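Local structure of ketosynthase (Streptomyces sp. MSC090213JE08, 6KXD) at residues A268-A271 with C272-A276; A280-D283 with A284-W288; V108-D111 with E112-V116. The protein probably serves as the chain length factor of a ketosynthase/chain length factor pair in the highly reducing type II polyketide synthase that makes ishigamide. All coordinates share one frame; numbering follows the deposited sequence.

Contact 1: residues A268-A271 with C272-A276; sequences AVTA and CARRA
Thr270 and Arg274, one turn apart on the α-helix 265-280, lie side by side and point the same way. Thr270 CG2 meets Arg274 NE at 3.7 Å, coming to the edge of the guanidinium near its plane. With chi1 of -59°, the threonine sets this methyl anti to its own nitrogen and keeps OG1 beside that nitrogen, where it bonds back to Gly266 O. One branch thus faces forward to the arginine and the other serves the preceding turn. The aliphatic foot of Arg274 also lies against the carbonyl of Thr270, CG standing 3.3 Å from Thr270 O, before the chain runs out extended to NE. Beneath the side chains are four i to i+4 backbone bonds, from Cys272, Ala273, Arg274 and Arg275 to Ala268, Val269, Thr270 and Ala271. The faces of this helix in the thiolase-type fold differ: Cys272 packs on Val366 and Val368 of strand 365-373, whereas Val269 and Ala273 reach helix 298-310. Arg275 lies against Glu256 and packs on Asn160 of the neighbouring subunit. At its root, Arg275 CB rests 3.5 Å from Ala271 O, the oxygen that accepts Arg275 N at 3.0 Å.

Contact 2: residues A280-D283 with A284-W288; sequences AGVD and AGEVW
An Asx turn at Asp283, joined to a short 3-10 turn over residues 284-286, brings the chain round between helix 265-280 and strand 287-291. Asp283 OD2 accepts Gly285 N at 3.1 Å, on the anti side of the carboxylate and 32° out of its plane. Its CG stands anti to its own nitrogen (chi1 -165°), which swings the carboxylate forward over the start of the turn. Glu286 answers in the other direction: its OE1 takes Asp283 N at 3.0 Å, nearly straight at 174°. The donor meets that carboxylate from above its plane. Main chain closes the same turn, Glu286 N reaching Asp283 O at 2.9 Å. Asp283 is therefore gripped through its N-H, its carbonyl and its carboxylate, a compact fastening for a surface corner. Just upstream, Gly281 ends the helix in a Schellman motif with positive phi. Val282 packs on Leu277, Val370 and Ile354, while Val287 covers Leu277 and Leu356 from the strand. The extended Glu286 side chain lies obliquely across that of Val282, Glu286 OE1 3.5 Å from Val282 CB and Glu286 OE2 3.8 Å from Val282 CG1.

Contact 3: residues V108-D111 with E112-V116; sequences VATD and ELTGV
The flat carboxylate of Asp111 is met at OD1 from both of its faces, within an Asx turn laid over a type I β-turn from Asp111 to Thr114. From above one face comes Leu113 N, 2.8 Å from OD1. Over the opposite face a water donates to Asp111 OD1 at 2.6 Å, and the same water is hydrogen-bonded to Thr114 OG1. A chi1 of 57° tucks the Asp111 carboxylate between its own nitrogen and carbonyl carbon, within reach of the turn amide. The second flat group, the Glu112 carboxylate, lies on the Leu113 side and brings OE1 to 4.6 Å from Asp111 OD1; these like charges would probably be eased by the amide and water. Thr114 returns the favour, its OG1 accepting Asp111 N at 3.0 Å with an angle of 165°, while Thr114 N closes the turn on Asp111 O. Another water bridges the carbonyls of Asp111 and Thr114. The turn leads into strand 114-119, where Gly115 bonds to Lys199 and Leu201, and Glu112 packs on Arg279 of the neighbouring subunit. Thr110 crosses Thr114 at an angle, CG2 to CG2 4.1 Å.

Contacts 1 and 2 follow one another along the chain, their centres 12 Å apart: the first is the partly buried middle of helix 265-280, the second the surface corner carrying that helix into strand 287-291. Contact 3 stands apart, its centre 32 Å from either, at the exposed entrance to strand 114-119. In the helix, regular main-chain bonding does the work and side chains add mainly packing. The two corners instead spend side-chain oxygens on backbone amides, in a shared scheme: an aspartate reaches forward two residues, and the residue three after the aspartate reaches back to its N-H. Glutamate plays that part in contact 2, threonine, helped by water, in contact 3.

Contact 1: residues A268-A271 with C272-A276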
loop_
_atom_site.group_PDB
_atom_site.type_symbol
_atom_site.label_atom_id
_atom_site.label_comp_id
_atom_site.label_asym_id
_atom_site.label_seq_id
_atom_site.Cartn_x
_atom_site.Cartn_y
_atom_site.Cartn_z
ATOM N N ALA B 268 17.516 -15.330 6.862
ATOM C CA ALA B 268 16.287 -15.030 6.128
ATOM C C ALA B 268 16.593 -14.786 4.650
ATOM O O ALA B 268 15.800 -15.167 3.789
ATOM C CB ALA B 268 15.612 -13.836 6.725
ATOM N N VAL B 269 17.674 -14.055 4.385
ATOM C CA VAL B 269 18.089 -13.794 3.012
ATOM C C VAL B 269 18.406 -15.127 2.331
ATOM O O VAL B 269 17.991 -15.371 1.234
ATOM C CB VAL B 269 19.310 -12.881 2.936
ATOM C CG1 VAL B 269 19.866 -12.836 1.529
ATOM C CG2 VAL B 269 19.011 -11.471 3.452
ATOM N N THR B 270 19.209 -15.941 3.001
ATOM C CA THR B 270 19.565 -17.280 2.484
ATOM C C THR B 270 18.320 -18.094 2.154
ATOM O O THR B 270 18.220 -18.605 1.044
ATOM C CB THR B 270 20.492 -18.029 3.445
ATOM O OG1 THR B 270 21.655 -17.213 3.584
ATOM C CG2 THR B 270 20.815 -19.424 2.948
ATOM N N ALA B 271 17.346 -18.142 3.066
ATOM C CA ALA B 271 16.178 -18.948 2.878
ATOM C C ALA B 271 15.347 -18.388 1.736
ATOM O O ALA B 271 14.833 -19.117 0.921
ATOM C CB ALA B 271 15.353 -19.038 4.139
ATOM N N CYS B 272 15.218 -17.059 1.716
ATOM C CA CYS B 272 14.454 -16.406 0.710
ATOM C C CYS B 272 15.036 -16.644 -0.690
ATOM O O CYS B 272 14.308 -16.982 -1.608
ATOM C CB CYS B 272 14.417 -14.915 1.012
ATOM S SG CYS B 272 13.088 -14.109 0.095
ATOM N N ALA B 273 16.355 -16.483 -0.822
ATOM C CA ALA B 273 17.068 -16.636 -2.094
ATOM C C ALA B 273 16.955 -18.092 -2.555
ATOM O O ALA B 273 16.643 -18.378 -3.694
ATOM C CB ALA B 273 18.493 -16.209 -1.956
ATOM N N ARG B 274 17.131 -19.024 -1.625
ATOM C CA ARG B 274 17.101 -20.451 -2.039
ATOM C C ARG B 274 15.717 -20.829 -2.544
ATOM O O ARG B 274 15.590 -21.524 -3.573
ATOM C CB ARG B 274 17.506 -21.368 -0.885
ATOM C CG ARG B 274 19.001 -21.341 -0.672
ATOM C CD ARG B 274 19.487 -22.468 0.220
ATOM N NE ARG B 274 20.884 -22.214 0.528
ATOM C CZ ARG B 274 21.910 -22.353 -0.314
ATOM N NH1 ARG B 274 21.781 -22.976 -1.476
ATOM N NH2 ARG B 274 23.085 -21.859 0.030
ATOM N N ARG B 275 14.670 -20.309 -1.879
ATOM C CA ARG B 275 13.330 -20.514 -2.311
ATOM C C ARG B 275 13.130 -19.860 -3.685
ATOM O O ARG B 275 12.555 -20.480 -4.540
ATOM C CB ARG B 275 12.292 -19.974 -1.320
ATOM C CG ARG B 275 10.864 -20.432 -1.591
ATOM C CD ARG B 275 9.912 -20.096 -0.438
ATOM N NE ARG B 275 9.174 -21.257 0.079
ATOM C CZ ARG B 275 9.601 -22.081 1.049
ATOM N NH1 ARG B 275 10.777 -21.897 1.630
ATOM N NH2 ARG B 275 8.851 -23.099 1.438
ATOM N N ALA B 276 13.604 -18.625 -3.868
ATOM C CA ALA B 276 13.426 -17.933 -5.143
ATOM C C ALA B 276 14.117 -18.722 -6.272
ATOM O O ALA B 276 13.600 -18.888 -7.395
ATOM C CB ALA B 276 13.932 -16.526 -5.048
#

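Contact 2: residues A280-D283 with A284-W288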
loop_
_atom_site.group_PDB
_atom_site.type_symbol
_atom_site.label_atom_id
_atom_site.label_comp_id
_atom_site.label_asym_id
_atom_site.label_seq_id
_atom_site.Cartn_x
_atom_site.Cartn_y
_atom_site.Cartn_z
ATOM N N ALA B 280 12.268 -20.556 -9.398
ATOM C CA ALA B 280 12.672 -20.191 -10.723
ATOM C C ALA B 280 13.154 -21.418 -11.518
ATOM O O ALA B 280 13.329 -21.329 -12.740
ATOM C CB ALA B 280 13.759 -19.160 -10.622
ATOM N N GLY B 281 13.441 -22.515 -10.819
ATOM C CA GLY B 281 13.988 -23.748 -11.408
ATOM C C GLY B 281 15.438 -23.579 -11.817
ATOM O O GLY B 281 15.892 -24.155 -12.809
ATOM N N VAL B 282 16.191 -22.787 -11.062
ATOM C CA VAL B 282 17.567 -22.619 -11.388
ATOM C C VAL B 282 18.410 -22.905 -10.160
ATOM O O VAL B 282 17.967 -22.836 -9.034
ATOM C CB VAL B 282 17.896 -21.250 -12.005
ATOM C CG1 VAL B 282 17.012 -20.980 -13.211
ATOM C CG2 VAL B 282 17.810 -20.127 -10.996
ATOM N N ASP B 283 19.644 -23.286 -10.462
ATOM C CA ASP B 283 20.659 -23.566 -9.485
ATOM C C ASP B 283 21.376 -22.260 -9.158
ATOM O O ASP B 283 21.524 -21.395 -10.030
ATOM C CB ASP B 283 21.625 -24.616 -10.038
ATOM C CG ASP B 283 22.480 -25.219 -8.947
ATOM O OD1 ASP B 283 21.971 -26.139 -8.267
ATOM O OD2 ASP B 283 23.618 -24.707 -8.737
ATOM N N ALA B 284 21.911 -22.160 -7.943
ATOM C CA ALA B 284 22.572 -20.953 -7.499
ATOM C C ALA B 284 23.808 -20.673 -8.340
ATOM O O ALA B 284 24.166 -19.530 -8.550
ATOM C CB ALA B 284 22.903 -21.061 -6.044
ATOM N N GLY B 285 24.503 -21.739 -8.778
ATOM C CA GLY B 285 25.639 -21.630 -9.666
ATOM C C GLY B 285 25.299 -20.976 -10.995
ATOM O O GLY B 285 26.155 -20.504 -11.656
ATOM N N GLU B 286 24.028 -20.941 -11.370
ATOM C CA GLU B 286 23.657 -20.324 -12.648
ATOM C C GLU B 286 23.577 -18.794 -12.532
ATOM O O GLU B 286 23.485 -18.088 -13.541
ATOM C CB GLU B 286 22.281 -20.800 -13.085
ATOM C CG GLU B 286 22.207 -22.267 -13.457
ATOM C CD GLU B 286 20.804 -22.570 -13.945
ATOM O OE1 GLU B 286 20.163 -23.491 -13.389
ATOM O OE2 GLU B 286 20.344 -21.840 -14.857
ATOM N N VAL B 287 23.602 -18.264 -11.308
ATOM C CA VAL B 287 23.443 -16.823 -11.138
ATOM C C VAL B 287 24.648 -16.113 -11.719
ATOM O O VAL B 287 25.787 -16.363 -11.344
ATOM C CB VAL B 287 23.239 -16.421 -9.664
ATOM C CG1 VAL B 287 23.166 -14.906 -9.546
ATOM C CG2 VAL B 287 22.022 -17.106 -9.092
ATOM N N TRP B 288 24.367 -15.192 -12.649
ATOM C CA TRP B 288 25.369 -14.481 -13.385
ATOM C C TRP B 288 25.561 -13.087 -12.803
ATOM O O TRP B 288 26.673 -12.536 -12.840
ATOM C CB TRP B 288 24.956 -14.462 -14.864
ATOM C CG TRP B 288 25.796 -13.631 -15.786
ATOM C CD1 TRP B 288 26.942 -14.000 -16.438
ATOM C CD2 TRP B 288 25.517 -12.285 -16.193
ATOM N NE1 TRP B 288 27.399 -12.961 -17.204
ATOM C CE2 TRP B 288 26.553 -11.896 -17.068
ATOM C CE3 TRP B 288 24.492 -11.375 -15.890
ATOM C CZ2 TRP B 288 26.581 -10.635 -17.654
ATOM C CZ3 TRP B 288 24.540 -10.119 -16.452
ATOM C CH2 TRP B 288 25.570 -9.763 -17.324
#

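Contact 3: residues V108-D111 with E112-V116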
loop_
_atom_site.group_PDB
_atom_site.type_symbol
_atom_site.label_atom_id
_atom_site.label_comp_id
_atom_site.label_asym_id
_atom_site.label_seq_id
_atom_site.Cartn_x
_atom_site.Cartn_y
_atom_site.Cartn_z
ATOM N N VAL B 108 4.938 3.276 -25.524
ATOM C CA VAL B 108 4.238 2.163 -24.966
ATOM C C VAL B 108 2.745 2.426 -25.120
ATOM O O VAL B 108 2.268 3.445 -24.707
ATOM C CB VAL B 108 4.612 1.981 -23.477
ATOM C CG1 VAL B 108 3.692 0.986 -22.806
ATOM C CG2 VAL B 108 6.069 1.621 -23.317
ATOM N N ALA B 109 2.046 1.470 -25.708
ATOM C CA ALA B 109 0.615 1.547 -25.860
ATOM C C ALA B 109 0.023 1.149 -24.516
ATOM O O ALA B 109 0.253 0.051 -24.048
ATOM C CB ALA B 109 0.139 0.626 -26.951
ATOM N N THR B 110 -0.681 2.075 -23.896
ATOM C CA THR B 110 -1.353 1.758 -22.640
ATOM C C THR B 110 -2.857 1.798 -22.874
ATOM O O THR B 110 -3.346 2.402 -23.815
ATOM C CB THR B 110 -0.918 2.724 -21.538
ATOM O OG1 THR B 110 -1.259 4.024 -21.995
ATOM C CG2 THR B 110 0.561 2.682 -21.207
ATOM N N ASP B 111 -3.584 1.097 -22.017
ATOM C CA ASP B 111 -5.029 1.158 -22.033
ATOM C C ASP B 111 -5.547 0.973 -20.611
ATOM O O ASP B 111 -4.781 0.945 -19.654
ATOM C CB ASP B 111 -5.565 0.118 -23.017
ATOM C CG ASP B 111 -5.136 -1.316 -22.750
ATOM O OD1 ASP B 111 -4.815 -1.675 -21.584
ATOM O OD2 ASP B 111 -5.128 -2.095 -23.727
ATOM N N GLU B 112 -6.858 0.753 -20.495
ATOM C CA GLU B 112 -7.500 0.586 -19.245
ATOM C C GLU B 112 -7.073 -0.722 -18.565
ATOM O O GLU B 112 -7.464 -0.928 -17.433
ATOM C CB GLU B 112 -9.018 0.711 -19.469
ATOM C CG GLU B 112 -9.662 -0.487 -20.156
ATOM C CD GLU B 112 -9.426 -0.586 -21.660
ATOM O OE1 GLU B 112 -8.848 0.394 -22.255
ATOM O OE2 GLU B 112 -9.784 -1.655 -22.241
ATOM N N LEU B 113 -6.324 -1.625 -19.239
ATOM C CA LEU B 113 -5.812 -2.855 -18.630
ATOM C C LEU B 113 -4.307 -2.738 -18.339
ATOM O O LEU B 113 -3.617 -3.746 -18.092
ATOM C CB LEU B 113 -6.108 -4.033 -19.557
ATOM C CG LEU B 113 -7.577 -4.464 -19.608
ATOM C CD1 LEU B 113 -7.705 -5.757 -20.415
ATOM C CD2 LEU B 113 -8.153 -4.620 -18.198
ATOM N N THR B 114 -3.816 -1.502 -18.377
ATOM C CA THR B 114 -2.484 -1.194 -17.920
ATOM C C THR B 114 -2.558 -0.825 -16.439
ATOM O O THR B 114 -3.172 0.150 -16.081
ATOM C CB THR B 114 -1.808 -0.036 -18.641
ATOM O OG1 THR B 114 -1.782 -0.329 -20.045
ATOM C CG2 THR B 114 -0.390 0.171 -18.165
ATOM N N GLY B 115 -1.900 -1.630 -15.627
ATOM C CA GLY B 115 -1.843 -1.382 -14.196
ATOM C C GLY B 115 -0.683 -0.477 -13.819
ATOM O O GLY B 115 0.360 -0.341 -14.555
ATOM N N VAL B 116 -0.785 0.117 -12.618
ATOM C CA VAL B 116 0.289 0.867 -12.048
ATOM C C VAL B 116 0.462 0.371 -10.625
ATOM O O VAL B 116 -0.550 0.341 -9.911
ATOM C CB VAL B 116 -0.007 2.381 -11.989
ATOM C CG1 VAL B 116 1.084 3.115 -11.216
ATOM C CG2 VAL B 116 -0.166 2.967 -13.385
HETATM O O HOH W 1 -4.582 2.016 -17.207
HETATM O O HOH W 2 -2.533 -2.814 -21.125
#